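Long-range contacts in bacterial regulatory proteins, tetR family (Corynebacterium glutamicum, PDB 3AQT), which acts as a TetR-family transcriptional repressor that binds resorcinol and probably meets its DNA through a helix-turn-helix motif: residues F175-L180 with R219-Q224; F213-L218 with E230-P235; A49-S54 with E74-G79; Q42-T47 with Y84-D89. All blocks are in the same frame, centred on the assembly; numbering follows the deposited sequence.

Interaction 1: residues F175-L180 with R219-Q224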
loop_
_atom_site.group_PDB
_atom_site.type_symbol
_atom_site.label_atom_id
_atom_site.label_comp_id
_atom_site.label_asym_id
_atom_site.label_seq_id
_atom_site.Cartn_x
_atom_site.Cartn_y
_atom_site.Cartn_z
ATOM N N PHE B 175 17.554 -14.937 6.008
ATOM C CA PHE B 175 16.629 -14.487 4.978
ATOM C C PHE B 175 17.207 -14.606 3.576
ATOM O O PHE B 175 18.426 -14.636 3.393
ATOM C CB PHE B 175 16.251 -13.010 5.176
ATOM C CG PHE B 175 15.635 -12.692 6.506
ATOM C CD1 PHE B 175 14.825 -13.604 7.158
ATOM C CD2 PHE B 175 15.839 -11.448 7.085
ATOM C CE1 PHE B 175 14.225 -13.278 8.375
ATOM C CE2 PHE B 175 15.246 -11.110 8.297
ATOM C CZ PHE B 175 14.438 -12.026 8.944
ATOM N N THR B 176 16.314 -14.654 2.591
ATOM C CA THR B 176 16.694 -14.695 1.187
ATOM C C THR B 176 15.975 -13.501 0.573
ATOM O O THR B 176 14.747 -13.480 0.512
ATOM C CB THR B 176 16.212 -15.981 0.494
ATOM O OG1 THR B 176 16.894 -17.108 1.054
ATOM C CG2 THR B 176 16.487 -15.914 -1.007
ATOM N N ILE B 177 16.737 -12.508 0.132
ATOM C CA ILE B 177 16.158 -11.301 -0.440
ATOM C C ILE B 177 16.974 -10.841 -1.633
ATOM O O ILE B 177 18.191 -10.705 -1.534
ATOM C CB ILE B 177 16.150 -10.158 0.604
ATOM C CG1 ILE B 177 15.348 -10.572 1.834
ATOM C CG2 ILE B 177 15.592 -8.886 -0.007
ATOM C CD1 ILE B 177 15.565 -9.699 3.069
ATOM N N GLU B 178 16.309 -10.574 -2.753
ATOM C CA GLU B 178 17.013 -10.134 -3.955
ATOM C C GLU B 178 17.216 -8.625 -3.990
ATOM O O GLU B 178 18.221 -8.141 -4.511
ATOM C CB GLU B 178 16.251 -10.579 -5.198
ATOM C CG GLU B 178 16.129 -12.086 -5.317
ATOM C CD GLU B 178 15.100 -12.504 -6.340
ATOM O OE1 GLU B 178 13.898 -12.267 -6.103
ATOM O OE2 GLU B 178 15.489 -13.062 -7.385
ATOM N N ASP B 179 16.258 -7.880 -3.447
ATOM C CA ASP B 179 16.366 -6.427 -3.420
ATOM C C ASP B 179 15.907 -5.906 -2.058
ATOM O O ASP B 179 14.728 -5.976 -1.708
ATOM C CB ASP B 179 15.527 -5.806 -4.532
ATOM C CG ASP B 179 15.744 -4.306 -4.651
ATOM O OD1 ASP B 179 15.685 -3.612 -3.615
ATOM O OD2 ASP B 179 15.968 -3.821 -5.782
ATOM N N LEU B 180 16.862 -5.372 -1.308
ATOM C CA LEU B 180 16.635 -4.860 0.031
ATOM C C LEU B 180 15.640 -3.703 0.143
ATOM O O LEU B 180 14.833 -3.660 1.079
ATOM C CB LEU B 180 17.978 -4.458 0.622
ATOM C CG LEU B 180 18.219 -4.696 2.107
ATOM C CD1 LEU B 180 17.662 -6.040 2.551
ATOM C CD2 LEU B 180 19.719 -4.632 2.342
ATOM N N ARG B 219 7.717 -15.285 5.385
ATOM C CA ARG B 219 7.801 -16.124 4.202
ATOM C C ARG B 219 8.290 -15.285 3.023
ATOM O O ARG B 219 9.101 -15.736 2.214
ATOM C CB ARG B 219 6.441 -16.758 3.902
ATOM C CG ARG B 219 6.104 -17.903 4.840
ATOM C CD ARG B 219 4.908 -18.692 4.357
ATOM N NE ARG B 219 3.659 -18.091 4.797
ATOM C CZ ARG B 219 3.025 -18.428 5.913
ATOM N NH1 ARG B 219 3.524 -19.374 6.697
ATOM N NH2 ARG B 219 1.900 -17.807 6.245
HETATM N N MSE B 220 7.822 -14.045 2.948
HETATM C CA MSE B 220 8.235 -13.163 1.873
HETATM C C MSE B 220 9.741 -12.962 1.843
HETATM O O MSE B 220 10.309 -12.765 0.773
HETATM C CB MSE B 220 7.551 -11.803 1.994
HETATM C CG MSE B 220 7.856 -10.900 0.812
HETATM SE SE MSE B 220 7.213 -9.109 1.030
HETATM C CE MSE B 220 8.808 -8.387 1.871
ATOM N N VAL B 221 10.392 -13.005 3.007
ATOM C CA VAL B 221 11.841 -12.831 3.037
ATOM C C VAL B 221 12.666 -14.125 3.063
ATOM O O VAL B 221 13.856 -14.110 3.404
ATOM C CB VAL B 221 12.294 -11.888 4.188
ATOM C CG1 VAL B 221 11.894 -10.458 3.848
ATOM C CG2 VAL B 221 11.690 -12.315 5.515
ATOM N N GLY B 222 12.035 -15.241 2.700
ATOM C CA GLY B 222 12.762 -16.495 2.606
ATOM C C GLY B 222 12.749 -17.499 3.735
ATOM O O GLY B 222 13.635 -18.348 3.811
ATOM N N VAL B 223 11.757 -17.421 4.605
ATOM C CA VAL B 223 11.661 -18.348 5.714
ATOM C C VAL B 223 10.679 -19.459 5.356
ATOM O O VAL B 223 9.585 -19.191 4.858
ATOM C CB VAL B 223 11.178 -17.615 6.992
ATOM C CG1 VAL B 223 10.974 -18.602 8.130
ATOM C CG2 VAL B 223 12.192 -16.563 7.389
ATOM N N GLN B 224 11.086 -20.704 5.595
ATOM C CA GLN B 224 10.258 -21.875 5.325
ATOM C C GLN B 224 8.834 -21.627 5.824
ATOM O O GLN B 224 8.623 -21.153 6.941
ATOM C CB GLN B 224 10.879 -23.109 6.008
ATOM C CG GLN B 224 9.901 -24.222 6.434
ATOM C CD GLN B 224 9.377 -25.059 5.270
ATOM O OE1 GLN B 224 8.569 -24.593 4.463
ATOM N NE2 GLN B 224 9.838 -26.305 5.181
HETATM O O HOH W 1 16.381 -18.433 3.491
#
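Thr176 N donates to Val221 O over 2.6 Å (N-H...O angle 159°), joining the loop 175-180 to the residues that close helix 209-220. That helix ends in a Schellman motif with Gly222, at positive phi, as the C-prime residue; having no side chain, it lets the loop come close, and its CA is 4.6 Å from Thr176 CA. A water adds a second link, sitting 2.8 Å from both Thr176 OG1 and Gly222 O and donating to the carbonyl.

Val221 divides its two methyls between two partners. With CG1 anti to the carbonyl carbon (chi1 -72°), CG2 is swung over one face of the Phe175 ring, toward its rim, as a CH-pi contact 4.0 Å from the centroid. CG1 lies alongside Ile177, 3.8 Å from its CD1. Val223 CG2 comes to the edge of the same Phe175 ring, 4.0 Å from CD1.

Leu166 of helix 159-171 touches both Phe175 and Val221, while Ile177 rests on Ala183 of helix 180-199 and Val223 on Ala228 of helix 225-231. At the dimer interface, Thr176 packs on Ala225 of the second subunit and Glu178 forms salt bridges with Arg219 and Arg229 of that subunit. The contact as a whole, loop and helix end together, thus lies among helices 159-171, 180-199 and 225-231, next to the partner chain.

Interaction 2: residues F213-L218 with E230-P235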
loop_
_atom_site.group_PDB
_atom_site.type_symbol
_atom_site.label_atom_id
_atom_site.label_comp_id
_atom_site.label_asym_id
_atom_site.label_seq_id
_atom_site.Cartn_x
_atom_site.Cartn_y
_atom_site.Cartn_z
ATOM N N PHE B 213 0.014 -12.052 9.994
ATOM C CA PHE B 213 0.656 -11.084 9.125
ATOM C C PHE B 213 2.176 -11.229 9.171
ATOM O O PHE B 213 2.840 -11.230 8.135
ATOM C CB PHE B 213 0.279 -9.650 9.507
ATOM C CG PHE B 213 1.045 -8.616 8.731
ATOM C CD1 PHE B 213 0.842 -8.466 7.364
ATOM C CD2 PHE B 213 2.034 -7.858 9.345
ATOM C CE1 PHE B 213 1.621 -7.582 6.622
ATOM C CE2 PHE B 213 2.818 -6.975 8.614
ATOM C CZ PHE B 213 2.612 -6.836 7.248
ATOM N N ALA B 214 2.727 -11.348 10.374
ATOM C CA ALA B 214 4.173 -11.482 10.522
ATOM C C ALA B 214 4.687 -12.720 9.800
ATOM O O ALA B 214 5.751 -12.688 9.170
ATOM C CB ALA B 214 4.550 -11.534 12.001
ATOM N N ALA B 215 3.934 -13.813 9.883
ATOM C CA ALA B 215 4.349 -15.047 9.218
ATOM C C ALA B 215 4.477 -14.835 7.715
ATOM O O ALA B 215 5.453 -15.263 7.096
ATOM C CB ALA B 215 3.353 -16.158 9.505
ATOM N N ALA B 216 3.487 -14.166 7.128
ATOM C CA ALA B 216 3.503 -13.901 5.692
ATOM C C ALA B 216 4.714 -13.063 5.304
ATOM O O ALA B 216 5.315 -13.287 4.247
ATOM C CB ALA B 216 2.220 -13.196 5.265
HETATM N N MSE B 217 5.082 -12.103 6.149
HETATM C CA MSE B 217 6.237 -11.270 5.843
HETATM C C MSE B 217 7.513 -12.090 5.978
HETATM O O MSE B 217 8.476 -11.879 5.226
HETATM C CB MSE B 217 6.286 -10.034 6.752
HETATM C CG MSE B 217 5.175 -9.008 6.495
HETATM SE SE MSE B 217 4.951 -8.486 4.615
HETATM C CE MSE B 217 6.760 -7.964 4.237
ATOM N N LEU B 218 7.514 -13.034 6.922
ATOM C CA LEU B 218 8.672 -13.898 7.121
ATOM C C LEU B 218 8.831 -14.785 5.905
ATOM O O LEU B 218 9.941 -15.018 5.435
ATOM C CB LEU B 218 8.518 -14.764 8.380
ATOM C CG LEU B 218 8.809 -14.055 9.707
ATOM C CD1 LEU B 218 8.663 -15.012 10.869
ATOM C CD2 LEU B 218 10.219 -13.497 9.672
ATOM N N GLU B 230 5.511 -20.612 13.306
ATOM C CA GLU B 230 6.043 -20.868 14.638
ATOM C C GLU B 230 6.782 -19.657 15.193
ATOM O O GLU B 230 6.598 -19.279 16.352
ATOM C CB GLU B 230 6.988 -22.074 14.604
ATOM C CG GLU B 230 7.841 -22.233 15.853
ATOM C CD GLU B 230 9.284 -21.786 15.658
ATOM O OE1 GLU B 230 9.907 -22.205 14.656
ATOM O OE2 GLU B 230 9.795 -21.028 16.513
ATOM N N ILE B 231 7.630 -19.057 14.368
ATOM C CA ILE B 231 8.387 -17.899 14.808
ATOM C C ILE B 231 7.469 -16.728 15.153
ATOM O O ILE B 231 7.713 -16.004 16.110
ATOM C CB ILE B 231 9.383 -17.454 13.734
ATOM C CG1 ILE B 231 10.371 -18.586 13.458
ATOM C CG2 ILE B 231 10.112 -16.202 14.197
ATOM C CD1 ILE B 231 11.760 -18.535 14.104
ATOM N N ALA B 232 6.406 -16.552 14.379
ATOM C CA ALA B 232 5.479 -15.460 14.619
ATOM C C ALA B 232 4.575 -15.718 15.810
ATOM O O ALA B 232 3.789 -14.847 16.193
ATOM C CB ALA B 232 4.639 -15.214 13.384
ATOM N N SER B 233 4.680 -16.907 16.398
ATOM C CA SER B 233 3.849 -17.257 17.547
ATOM C C SER B 233 4.604 -17.247 18.877
ATOM O O SER B 233 4.029 -17.545 19.919
ATOM C CB SER B 233 3.226 -18.636 17.340
ATOM O OG SER B 233 4.229 -19.645 17.352
ATOM N N ARG B 234 5.890 -16.912 18.843
ATOM C CA ARG B 234 6.693 -16.863 20.060
ATOM C C ARG B 234 6.197 -15.774 21.001
ATOM O O ARG B 234 5.639 -14.777 20.562
ATOM C CB ARG B 234 8.151 -16.607 19.706
ATOM C CG ARG B 234 8.760 -17.721 18.903
ATOM C CD ARG B 234 10.185 -17.414 18.524
ATOM N NE ARG B 234 10.748 -18.530 17.783
ATOM C CZ ARG B 234 11.962 -18.546 17.256
ATOM N NH1 ARG B 234 12.756 -17.491 17.384
ATOM N NH2 ARG B 234 12.380 -19.621 16.596
ATOM N N PRO B 235 6.397 -15.951 22.315
ATOM C CA PRO B 235 5.936 -14.928 23.261
ATOM C C PRO B 235 6.500 -13.561 22.878
ATOM O O PRO B 235 7.699 -13.421 22.622
ATOM C CB PRO B 235 6.468 -15.436 24.597
ATOM C CG PRO B 235 6.493 -16.922 24.400
ATOM C CD PRO B 235 7.087 -17.040 23.021
#
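Leu218 holds CG anti to its carbonyl carbon (chi1 -79°), and Ile231 holds CG2 anti to its backbone N (chi1 -61° for CG1); these two settings bring Leu218 CD1 to 3.8 Å from Ile231 CG2. The two side chains cross at about a right angle, and the same leucine methyl also touches Ile231 CB.

One turn earlier on helix 209-220 the contact is made by alanines. Ala232 CB points at the helix and settles against Ala214 CB at 3.9 Å and, somewhat further, Ala215 CB at 4.2 Å. With nothing larger than a methyl on either side, Ala215 CA and Ala232 CA come within 5.5 Å of each other.

Beyond Ala232 the chain turns by a type I beta turn from Ile231 to Arg234. Glu230 O takes two bonds from Ser233, one from N and one from OG (2.6 Å), both from the same face of its plane. Arg234 NE donates to Glu230 OE2 at 3.0 Å, with the carboxylate oxygen lying in the guanidinium plane, and Arg234 NH1 has a salt bridge to Glu121 in helix 119-134. That helix also packs here, through Arg128 on Ala214 and Ala124 on Leu218.

The contact joins helix 209-220 to helix 225-231 and its following turn in the TetR-like C-terminal domain, with Leu218 about 9 Å from bound resorcinol. No hydrogen bond passes between 213-218 and 230-235: their adhesion is apolar, a buried fit of methyl groups, whereas the polar bonds hold the turn after helix 225-231, and Arg234 links that turn to helix 119-134.

Interaction 3: residues A49-S54 with E74-G79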
loop_
_atom_site.group_PDB
_atom_site.type_symbol
_atom_site.label_atom_id
_atom_site.label_comp_id
_atom_site.label_asym_id
_atom_site.label_seq_id
_atom_site.Cartn_x
_atom_site.Cartn_y
_atom_site.Cartn_z
ATOM N N ALA B 49 6.193 23.166 17.126
ATOM C CA ALA B 49 6.275 22.154 18.161
ATOM C C ALA B 49 4.996 22.111 18.992
ATOM O O ALA B 49 4.465 21.029 19.279
ATOM C CB ALA B 49 7.475 22.428 19.049
ATOM N N ARG B 50 4.497 23.287 19.372
ATOM C CA ARG B 50 3.280 23.377 20.171
ATOM C C ARG B 50 2.052 22.934 19.404
ATOM O O ARG B 50 1.128 22.350 19.980
ATOM C CB ARG B 50 3.088 24.800 20.681
ATOM C CG ARG B 50 4.127 25.208 21.690
ATOM C CD ARG B 50 3.984 26.657 22.076
ATOM N NE ARG B 50 5.093 27.084 22.919
ATOM C CZ ARG B 50 5.233 28.313 23.408
ATOM N NH1 ARG B 50 4.324 29.242 23.135
ATOM N NH2 ARG B 50 6.275 28.611 24.175
ATOM N N LEU B 51 2.034 23.220 18.107
ATOM C CA LEU B 51 0.921 22.816 17.257
ATOM C C LEU B 51 0.909 21.299 17.150
ATOM O O LEU B 51 -0.149 20.668 17.243
ATOM C CB LEU B 51 1.046 23.448 15.867
ATOM C CG LEU B 51 0.683 24.936 15.826
ATOM C CD1 LEU B 51 0.985 25.514 14.467
ATOM C CD2 LEU B 51 -0.797 25.101 16.159
ATOM N N ILE B 52 2.089 20.713 16.976
ATOM C CA ILE B 52 2.209 19.264 16.873
ATOM C C ILE B 52 1.669 18.620 18.150
ATOM O O ILE B 52 0.887 17.668 18.097
ATOM C CB ILE B 52 3.683 18.846 16.655
ATOM C CG1 ILE B 52 4.142 19.300 15.268
ATOM C CG2 ILE B 52 3.836 17.342 16.782
ATOM C CD1 ILE B 52 3.283 18.906 14.079
ATOM N N THR B 53 2.084 19.155 19.295
ATOM C CA THR B 53 1.646 18.649 20.596
ATOM C C THR B 53 0.138 18.809 20.742
ATOM O O THR B 53 -0.550 17.910 21.237
ATOM C CB THR B 53 2.348 19.413 21.756
ATOM O OG1 THR B 53 3.765 19.211 21.669
ATOM C CG2 THR B 53 1.858 18.918 23.118
ATOM N N SER B 54 -0.375 19.954 20.309
ATOM C CA SER B 54 -1.808 20.214 20.402
ATOM C C SER B 54 -2.588 19.206 19.564
ATOM O O SER B 54 -3.513 18.547 20.056
ATOM C CB SER B 54 -2.123 21.636 19.929
ATOM O OG SER B 54 -3.511 21.898 20.046
ATOM N N GLU B 74 -6.050 26.681 19.108
ATOM C CA GLU B 74 -6.458 27.124 20.428
ATOM C C GLU B 74 -5.585 26.389 21.444
ATOM O O GLU B 74 -5.017 27.002 22.344
ATOM C CB GLU B 74 -7.937 26.802 20.672
ATOM C CG GLU B 74 -8.467 27.305 22.013
ATOM C CD GLU B 74 -9.955 27.014 22.221
ATOM O OE1 GLU B 74 -10.334 25.821 22.299
ATOM O OE2 GLU B 74 -10.746 27.986 22.310
ATOM N N GLY B 75 -5.474 25.073 21.287
ATOM C CA GLY B 75 -4.670 24.286 22.202
ATOM C C GLY B 75 -3.231 24.756 22.284
ATOM O O GLY B 75 -2.579 24.590 23.311
ATOM N N ALA B 76 -2.728 25.336 21.200
ATOM C CA ALA B 76 -1.358 25.826 21.160
ATOM C C ALA B 76 -1.309 27.285 21.594
ATOM O O ALA B 76 -0.235 27.887 21.673
ATOM C CB ALA B 76 -0.803 25.687 19.764
ATOM N N ASN B 77 -2.486 27.850 21.856
ATOM C CA ASN B 77 -2.608 29.233 22.292
ATOM C C ASN B 77 -2.175 30.274 21.250
ATOM O O ASN B 77 -1.299 31.096 21.517
ATOM C CB ASN B 77 -1.815 29.424 23.588
ATOM C CG ASN B 77 -2.047 30.776 24.223
ATOM O OD1 ASN B 77 -3.186 31.184 24.431
ATOM N ND2 ASN B 77 -0.963 31.476 24.546
ATOM N N ILE B 78 -2.779 30.224 20.062
ATOM C CA ILE B 78 -2.497 31.195 18.998
ATOM C C ILE B 78 -3.776 31.474 18.194
ATOM O O ILE B 78 -4.738 30.700 18.255
ATOM C CB ILE B 78 -1.388 30.715 18.007
ATOM C CG1 ILE B 78 -1.878 29.515 17.194
ATOM C CG2 ILE B 78 -0.125 30.356 18.766
ATOM C CD1 ILE B 78 -1.048 29.196 15.952
ATOM N N GLY B 79 -3.790 32.582 17.451
ATOM C CA GLY B 79 -4.960 32.920 16.653
ATOM C C GLY B 79 -5.182 31.907 15.545
ATOM O O GLY B 79 -4.229 31.499 14.876
HETATM O O HOH W 2 1.971 29.416 21.460
#
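Ala76 and Leu51 make the apolar part of this contact. Ala76 CB, directed at helix 41-62, is 3.7 Å from Leu51 CD2 and also lies against Arg50, 4.1 Å from its CB. The same leucine methyl meets Ile78 CD1 at 4.1 Å, the two side chains crossing at about a right angle, so Leu51 CD2 touches both Ala76 and Ile78. Leu51 also touches Ile72, Phe83 and Phe87.

Close packing against the glycine backbone comes next. Ser54 has OG anti to its backbone N (chi1 -179°), which lays the hydroxyl against Gly75, 3.4 Å from its CA; that glycine has no side chain to hold the helices apart. The hydroxyl is hydrogen-bonded to Ile72 O, one turn back in helix 69-75. The CA atoms of Ser54 and Gly75 are 5.3 Å apart.

The polar link across the segments is a water. Arg50, extended from CG to NE, donates through NH1 to this water at 2.9 Å, with the water lying in the guanidinium plane, and the water in turn donates to Ala76 O at 2.7 Å. Ala76 O belongs to the end of helix 69-75, where Asn77, at positive phi, closes a Schellman motif and its N bonds to Glu74 O.

With no direct hydrogen bond between 49-54 and 74-79, the turn of the predicted helix-turn-helix is seated on helix 41-62 by small and branched apolar groups; Arg50 and Ala76 O are joined through water, while the buried Ser54 hydroxyl is satisfied by Ile72 O.

Interaction 4: residues Q42-T47 with Y84-D89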
loop_
_atom_site.group_PDB
_atom_site.type_symbol
_atom_site.label_atom_id
_atom_site.label_comp_id
_atom_site.label_asym_id
_atom_site.label_seq_id
_atom_site.Cartn_x
_atom_site.Cartn_y
_atom_site.Cartn_z
ATOM N N GLN B 42 12.817 31.480 15.769
ATOM C CA GLN B 42 12.740 30.698 16.997
ATOM C C GLN B 42 11.288 30.575 17.441
ATOM O O GLN B 42 10.872 29.548 17.972
ATOM C CB GLN B 42 13.564 31.365 18.101
ATOM C CG GLN B 42 13.648 30.557 19.385
ATOM C CD GLN B 42 14.426 31.275 20.476
ATOM O OE1 GLN B 42 14.043 32.361 20.915
ATOM N NE2 GLN B 42 15.527 30.673 20.916
ATOM N N LYS B 43 10.529 31.643 17.230
ATOM C CA LYS B 43 9.114 31.683 17.583
ATOM C C LYS B 43 8.363 30.663 16.739
ATOM O O LYS B 43 7.505 29.935 17.238
ATOM C CB LYS B 43 8.562 33.086 17.320
ATOM C CG LYS B 43 7.045 33.207 17.360
ATOM C CD LYS B 43 6.620 34.612 16.948
ATOM C CE LYS B 43 5.108 34.771 16.930
ATOM N NZ LYS B 43 4.714 36.141 16.492
ATOM N N ARG B 44 8.692 30.624 15.454
ATOM C CA ARG B 44 8.074 29.690 14.525
ATOM C C ARG B 44 8.420 28.253 14.923
ATOM O O ARG B 44 7.580 27.355 14.852
ATOM C CB ARG B 44 8.569 29.975 13.103
ATOM C CG ARG B 44 8.111 28.967 12.061
ATOM C CD ARG B 44 8.882 29.133 10.759
ATOM N NE ARG B 44 8.690 27.994 9.862
ATOM C CZ ARG B 44 7.575 27.741 9.182
ATOM N NH1 ARG B 44 6.529 28.549 9.286
ATOM N NH2 ARG B 44 7.504 26.671 8.401
ATOM N N GLU B 45 9.662 28.047 15.348
ATOM C CA GLU B 45 10.128 26.733 15.759
ATOM C C GLU B 45 9.324 26.156 16.917
ATOM O O GLU B 45 8.860 25.016 16.845
ATOM C CB GLU B 45 11.610 26.795 16.135
ATOM C CG GLU B 45 12.557 26.596 14.954
ATOM C CD GLU B 45 13.974 27.062 15.251
ATOM O OE1 GLU B 45 14.453 26.837 16.385
ATOM O OE2 GLU B 45 14.612 27.644 14.345
ATOM N N GLN B 46 9.154 26.932 17.982
ATOM C CA GLN B 46 8.396 26.439 19.125
ATOM C C GLN B 46 6.891 26.368 18.861
ATOM O O GLN B 46 6.194 25.558 19.464
ATOM C CB GLN B 46 8.674 27.283 20.373
ATOM C CG GLN B 46 8.419 28.764 20.200
ATOM C CD GLN B 46 8.308 29.486 21.534
ATOM O OE1 GLN B 46 9.122 29.272 22.447
ATOM N NE2 GLN B 46 7.300 30.349 21.655
ATOM N N THR B 47 6.391 27.211 17.961
ATOM C CA THR B 47 4.970 27.196 17.634
ATOM C C THR B 47 4.642 25.912 16.881
ATOM O O THR B 47 3.623 25.277 17.160
ATOM C CB THR B 47 4.559 28.421 16.783
ATOM O OG1 THR B 47 4.839 29.621 17.513
ATOM C CG2 THR B 47 3.070 28.380 16.478
ATOM N N TYR B 84 -1.544 28.812 9.164
ATOM C CA TYR B 84 -0.785 28.694 7.926
ATOM C C TYR B 84 0.483 29.533 7.875
ATOM O O TYR B 84 1.062 29.751 6.812
ATOM C CB TYR B 84 -1.706 28.984 6.741
ATOM C CG TYR B 84 -2.812 27.960 6.671
ATOM C CD1 TYR B 84 -2.543 26.655 6.271
ATOM C CD2 TYR B 84 -4.099 28.261 7.107
ATOM C CE1 TYR B 84 -3.524 25.670 6.312
ATOM C CE2 TYR B 84 -5.092 27.285 7.153
ATOM C CZ TYR B 84 -4.798 25.988 6.756
ATOM O OH TYR B 84 -5.762 25.003 6.817
ATOM N N ASN B 85 0.920 29.994 9.039
ATOM C CA ASN B 85 2.154 30.754 9.131
ATOM C C ASN B 85 3.237 29.785 9.583
ATOM O O ASN B 85 4.420 30.123 9.591
ATOM C CB ASN B 85 2.025 31.869 10.164
ATOM C CG ASN B 85 1.639 33.196 9.549
ATOM O OD1 ASN B 85 1.378 34.161 10.263
ATOM N ND2 ASN B 85 1.610 33.258 8.220
ATOM N N TYR B 86 2.824 28.574 9.953
ATOM C CA TYR B 86 3.751 27.562 10.449
ATOM C C TYR B 86 3.703 26.252 9.671
ATOM O O TYR B 86 4.657 25.478 9.690
ATOM C CB TYR B 86 3.453 27.307 11.922
ATOM C CG TYR B 86 3.358 28.583 12.722
ATOM C CD1 TYR B 86 4.507 29.287 13.095
ATOM C CD2 TYR B 86 2.118 29.102 13.089
ATOM C CE1 TYR B 86 4.418 30.475 13.819
ATOM C CE2 TYR B 86 2.017 30.287 13.809
ATOM C CZ TYR B 86 3.167 30.967 14.173
ATOM O OH TYR B 86 3.061 32.135 14.897
ATOM N N PHE B 87 2.578 26.002 9.007
ATOM C CA PHE B 87 2.394 24.809 8.182
ATOM C C PHE B 87 1.681 25.241 6.898
ATOM O O PHE B 87 0.750 26.047 6.938
ATOM C CB PHE B 87 1.547 23.769 8.913
ATOM C CG PHE B 87 2.271 23.065 10.026
ATOM C CD1 PHE B 87 3.064 21.952 9.761
ATOM C CD2 PHE B 87 2.180 23.529 11.338
ATOM C CE1 PHE B 87 3.756 21.312 10.783
ATOM C CE2 PHE B 87 2.869 22.897 12.361
ATOM C CZ PHE B 87 3.660 21.786 12.083
ATOM N N PRO B 88 2.119 24.725 5.739
ATOM C CA PRO B 88 1.475 25.100 4.478
ATOM C C PRO B 88 0.060 24.547 4.396
ATOM O O PRO B 88 -0.823 25.151 3.784
ATOM C CB PRO B 88 2.396 24.484 3.430
ATOM C CG PRO B 88 2.891 23.253 4.118
ATOM C CD PRO B 88 3.224 23.782 5.498
ATOM N N ASP B 89 -0.157 23.398 5.021
ATOM C CA ASP B 89 -1.468 22.782 4.996
ATOM C C ASP B 89 -1.689 21.837 6.163
ATOM O O ASP B 89 -0.831 21.673 7.028
ATOM C CB ASP B 89 -1.656 22.008 3.696
ATOM C CG ASP B 89 -0.537 21.019 3.452
ATOM O OD1 ASP B 89 0.344 21.317 2.614
ATOM O OD2 ASP B 89 -0.526 19.952 4.110
#
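Tyr86 lays its ring against helix 41-62, and Thr47 meets it squarely. Thr47 CG2 stands over the centre of one face, 3.3 Å from the ring centroid and only 8° off the normal, a CH-pi contact. The rotation of Thr47 is fixed by its hydroxyl: chi1 of -60° puts CG2 anti to the backbone N while OG1 donates to Lys43 O at 2.7 Å. That oxygen is approached by OG1 and by Thr47 N from opposite faces of its plane. Asn85 CB lies over the opposite face of the Tyr86 ring, offset toward the rim.

Arg44 works at the rim instead. Its CG touches the edge of the ring, 3.8 Å from Tyr86 CD1, and from there the chain, extended to NE, slides past the tyrosine in the opposite direction. The guanidinium ends up 23° from the ring plane and edge-on to the backbone of Asn85, but NH1 reaches Asn85 O at a poor angle and no clear hydrogen bond results. Lys43 adds its CE, 3.9 Å from Tyr86 OH. From the next turn of the helix, Arg48 gives a weak hydrogen bond to Tyr86 O.

Tyr84, Tyr86 and Phe87 match the Y-x-Y-F pattern common in TetR-family DNA-binding domains, here at the end of the predicted helix-turn-helix; the packing of such an aromatic residue on the first helix is consistent with that three-helix domain.

Overall arrangement
From the N terminus, helix 41-62 serves two contacts in turn. Interaction 4 closes the outer loop, from 42-47 to 84-89, and interaction 3 is nested within it, from 49-54 to 74-79. They touch through Ile52 on Phe87 and Ile78 on Tyr86, tying the predicted helix-turn-helix to the first helix. Much later the chain opens interaction 1 at 175-180 and interaction 2 at 213-218; these cross, closing at 219-224 and 230-235, and join loop 175-180 and the end of helix 225-231 to helix 209-220 in the C-terminal domain. Val223 N probably bonds to Leu218 O between them. The pairs lie on opposite sides of the chain's centre, with nearest atoms about 26 to 28 Å apart.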